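PDB 2EF5: arginase from Thermus thermophilus, which probably hydrolyses L-arginine to L-ornithine and urea at a centre of two manganese ions. Local coordinates for residues A29-Q34 against G279-L284; Q34-D37 against T41-D44. All coordinates share one frame; numbering follows the deposited sequence.

Contact 1: A29-Q34 against G279-L284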
# COMPACT_ATOMS: atom_id res chain seq x y z
N ALA A 29 30.99 38.29 7.56
CA ALA A 29 29.59 38.45 7.92
C ALA A 29 29.48 38.73 9.43
O ALA A 29 28.39 38.69 10.01
CB ALA A 29 28.81 37.20 7.56
N ARG A 30 30.62 39.02 10.06
CA ARG A 30 30.70 39.34 11.48
C ARG A 30 30.19 38.26 12.43
O ARG A 30 29.53 38.55 13.42
CB ARG A 30 29.98 40.66 11.75
CG ARG A 30 30.45 41.80 10.85
CD ARG A 30 29.75 43.11 11.15
NE ARG A 30 30.07 43.60 12.49
CZ ARG A 30 29.22 43.58 13.52
NH1 ARG A 30 27.99 43.11 13.38
NH2 ARG A 30 29.62 44.04 14.71
N LEU A 31 30.49 37.00 12.12
CA LEU A 31 30.07 35.90 12.97
C LEU A 31 30.59 36.11 14.39
O LEU A 31 29.87 35.95 15.37
CB LEU A 31 30.65 34.58 12.43
CG LEU A 31 30.70 33.41 13.42
CD1 LEU A 31 29.29 32.97 13.77
CD2 LEU A 31 31.50 32.26 12.80
N LEU A 32 31.85 36.49 14.46
CA LEU A 32 32.53 36.70 15.72
C LEU A 32 31.98 37.86 16.56
O LEU A 32 31.70 37.69 17.74
CB LEU A 32 34.01 36.91 15.42
CG LEU A 32 34.97 36.33 16.43
CD1 LEU A 32 36.22 35.86 15.71
CD2 LEU A 32 35.27 37.37 17.50
N GLU A 33 31.84 39.02 15.95
CA GLU A 33 31.32 40.18 16.66
C GLU A 33 29.91 39.89 17.19
O GLU A 33 29.58 40.25 18.32
CB GLU A 33 31.28 41.40 15.73
CG GLU A 33 32.63 41.88 15.21
CD GLU A 33 33.37 40.85 14.34
OE1 GLU A 33 32.72 39.94 13.78
OE2 GLU A 33 34.60 40.97 14.21
N GLN A 34 29.09 39.23 16.38
CA GLN A 34 27.72 38.93 16.79
C GLN A 34 27.66 37.87 17.88
O GLN A 34 26.75 37.88 18.71
CB GLN A 34 26.87 38.53 15.59
CG GLN A 34 26.78 39.62 14.52
CD GLN A 34 25.81 39.29 13.41
OE1 GLN A 34 24.60 39.33 13.60
NE2 GLN A 34 26.34 38.96 12.24
N GLY A 279 23.61 33.99 10.86
CA GLY A 279 22.39 34.17 11.62
C GLY A 279 21.91 32.86 12.20
O GLY A 279 21.43 32.80 13.34
N LEU A 280 22.03 31.78 11.42
CA LEU A 280 21.59 30.47 11.88
C LEU A 280 22.48 30.00 13.03
O LEU A 280 21.98 29.38 13.96
CB LEU A 280 21.61 29.46 10.73
CG LEU A 280 20.52 29.72 9.68
CD1 LEU A 280 20.72 28.82 8.46
CD2 LEU A 280 19.15 29.48 10.31
N ALA A 281 23.77 30.30 12.98
CA ALA A 281 24.66 29.91 14.07
C ALA A 281 24.22 30.61 15.36
O ALA A 281 24.20 30.00 16.43
CB ALA A 281 26.10 30.28 13.75
N LEU A 282 23.85 31.88 15.25
CA LEU A 282 23.42 32.64 16.42
C LEU A 282 22.18 31.99 17.05
O LEU A 282 22.10 31.84 18.27
CB LEU A 282 23.13 34.09 16.03
CG LEU A 282 24.31 34.88 15.42
CD1 LEU A 282 23.83 36.29 15.06
CD2 LEU A 282 25.49 34.93 16.40
N SER A 283 21.23 31.59 16.21
CA SER A 283 20.03 30.95 16.73
C SER A 283 20.38 29.62 17.39
O SER A 283 19.83 29.26 18.43
CB SER A 283 19.01 30.70 15.62
OG SER A 283 18.52 31.91 15.10
N LEU A 284 21.30 28.88 16.78
CA LEU A 284 21.70 27.60 17.35
C LEU A 284 22.36 27.79 18.70
O LEU A 284 22.27 26.93 19.58
CB LEU A 284 22.65 26.86 16.40
CG LEU A 284 23.04 25.45 16.84
CD1 LEU A 284 21.81 24.56 16.84
CD2 LEU A 284 24.10 24.89 15.90
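Gln34 and Leu282 carry most of this helix-to-helix contact, their side chains crossing at about a right angle. Both methyls of Leu282 bear on the aliphatic root of Gln34: CD1 lies 3.8 Å from Gln34 CB, and CD2 3.9 Å from that same Gln34 CB. Farther out, the amide oxygen Gln34 OE1 rests 3.5 Å from Leu282 CD1, an approach of a polar atom to a methyl and not a hydrogen bond. Leu31, about one turn before Gln34, meets Ala281, the neighbour of Leu282, more loosely, CD1 to CB at 4.2 Å; because its CG stands anti to the backbone N (chi1 160°), a side chain that leaves the backbone obliquely still ends nearer the other helix. The amide of Gln34 folds back over the residues that lead into the helix, where NE2 makes two weak hydrogen bonds, to Ala29 O (3.0 Å) and Arg30 O (3.4 Å). An alanine in place of Leu282 would probably open a gap beside Gln34 CB and leave the glutamine chain less firmly fixed. Outward from this pair, Val278 touches Leu31 and Gln34, while Ala281 packs on Leu258 and Leu260 of strand 255-261. With no hydrogen bond across it, the contact joins helices 31-37 and 272-284 by van der Waals packing, and the glutamine NE2 turns back to the carbonyls at and just before the helix N-cap, Arg30.

Contact 2: Q34-D37 against T41-D44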
# COMPACT_ATOMS: atom_id res chain seq x y z
N GLN A 34 29.09 39.23 16.38
CA GLN A 34 27.72 38.93 16.79
C GLN A 34 27.66 37.87 17.88
O GLN A 34 26.75 37.88 18.71
CB GLN A 34 26.87 38.53 15.59
CG GLN A 34 26.78 39.62 14.52
CD GLN A 34 25.81 39.29 13.41
OE1 GLN A 34 24.60 39.33 13.60
NE2 GLN A 34 26.34 38.96 12.24
N LEU A 35 28.62 36.95 17.90
CA LEU A 35 28.64 35.94 18.95
C LEU A 35 28.95 36.63 20.28
O LEU A 35 28.41 36.25 21.32
CB LEU A 35 29.70 34.87 18.65
CG LEU A 35 29.25 33.79 17.65
CD1 LEU A 35 30.41 32.87 17.32
CD2 LEU A 35 28.10 32.99 18.24
N GLU A 36 29.81 37.64 20.24
CA GLU A 36 30.15 38.39 21.44
C GLU A 36 28.94 39.20 21.91
O GLU A 36 28.68 39.28 23.11
CB GLU A 36 31.34 39.32 21.19
CG GLU A 36 32.63 38.59 20.79
CD GLU A 36 33.81 39.54 20.60
OE1 GLU A 36 33.63 40.61 19.98
OE2 GLU A 36 34.92 39.20 21.05
N ASP A 37 28.20 39.80 20.98
CA ASP A 37 27.02 40.58 21.35
C ASP A 37 26.04 39.67 22.07
O ASP A 37 25.24 40.11 22.90
CB ASP A 37 26.32 41.16 20.12
CG ASP A 37 27.18 42.14 19.36
OD1 ASP A 37 28.11 42.70 19.96
OD2 ASP A 37 26.91 42.36 18.16
N THR A 41 32.36 34.65 24.95
CA THR A 41 33.73 35.15 24.86
C THR A 41 34.24 34.31 23.69
O THR A 41 34.20 33.08 23.75
CB THR A 41 34.54 34.87 26.14
OG1 THR A 41 34.63 33.45 26.35
CG2 THR A 41 33.85 35.50 27.34
N VAL A 42 34.69 34.97 22.64
CA VAL A 42 35.11 34.28 21.43
C VAL A 42 36.58 34.40 21.04
O VAL A 42 37.19 35.46 21.15
CB VAL A 42 34.27 34.77 20.22
CG1 VAL A 42 34.53 33.89 19.00
CG2 VAL A 42 32.80 34.77 20.60
N GLU A 43 37.13 33.29 20.56
CA GLU A 43 38.51 33.22 20.12
C GLU A 43 38.61 32.65 18.70
O GLU A 43 38.09 31.57 18.41
CB GLU A 43 39.33 32.34 21.08
CG GLU A 43 40.60 31.79 20.46
CD GLU A 43 41.51 31.10 21.46
OE1 GLU A 43 41.02 30.25 22.23
OE2 GLU A 43 42.72 31.41 21.45
N ASP A 44 39.26 33.39 17.81
CA ASP A 44 39.44 32.94 16.44
C ASP A 44 40.78 32.23 16.38
O ASP A 44 41.82 32.84 16.62
CB ASP A 44 39.46 34.13 15.48
CG ASP A 44 39.32 33.72 14.03
OD1 ASP A 44 39.84 32.64 13.66
OD2 ASP A 44 38.70 34.47 13.25
O HOH W 1 35.40 37.46 23.19
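Leu35 and Glu36 meet Val42 where helix 31-37 returns through a short connection into strand 41-47, the second half of the beta-alpha-beta crossover that starts from strand 2-8 in the arginase alpha/beta fold. The return is tight: the CA atoms of Glu36 and Thr41 are 5.9 Å apart. Val42 is the residue of the strand that faces the helix, and its CG2 methyl does the touching. That methyl sits 3.7 Å from Leu35 CB and 3.8 Å from Glu36 CG, so one branch of the valine meets two consecutive helix residues near their backbone. CG2 lies beside the valine's backbone N, with CG1 anti to that N (chi1 -170°), and the side chains of Val42 and Glu36 pass each other at a slant.

Glu36 has two roles. Its methylene CG packs on the valine, while the extended chain (chi2 -177°) carries the carboxylate outward beyond the valine, and a water spans the distance back to the strand: it donates to Glu36 OE2 at 2.8 Å and accepts from Val42 N at 2.6 Å. The strand's amide is thus satisfied on the helix side through solvent, without a direct bond to the carboxylate, at an exposed margin of the contact.

Leu35 points inward and is buried, touching Val3 of strand 2-8 and Leu282 of helix 272-284, whereas Val42 also packs on Leu32 and Val5. On the sheet side, Thr41 and Glu43 hydrogen-bond through their backbones to strand 2-8; strand 41-47 is the outermost strand of the sheet on that side within this chain, and helix 31-37 lies over one face.

Helix 31-37 serves both contacts, and Gln34 belongs to both ranges, although it touches the partner segment in contact 1 alone. Contact 1 is the more buried and ties together helices from opposite ends of the chain; contact 2 joins near neighbours in sequence at the sheet margin, where solvent reaches in. Their chemistry follows: leucine methyls against a glutamine chain, with no hydrogen bond across, in the first; one valine methyl against a leucine and a glutamate, with a water bridge, in the second. The two meet directly where Leu282 CD2 lies 3.7 Å from Leu35 CD2, and Leu32 CG packs 3.6 Å from Val42 CG1, linking their apolar surfaces.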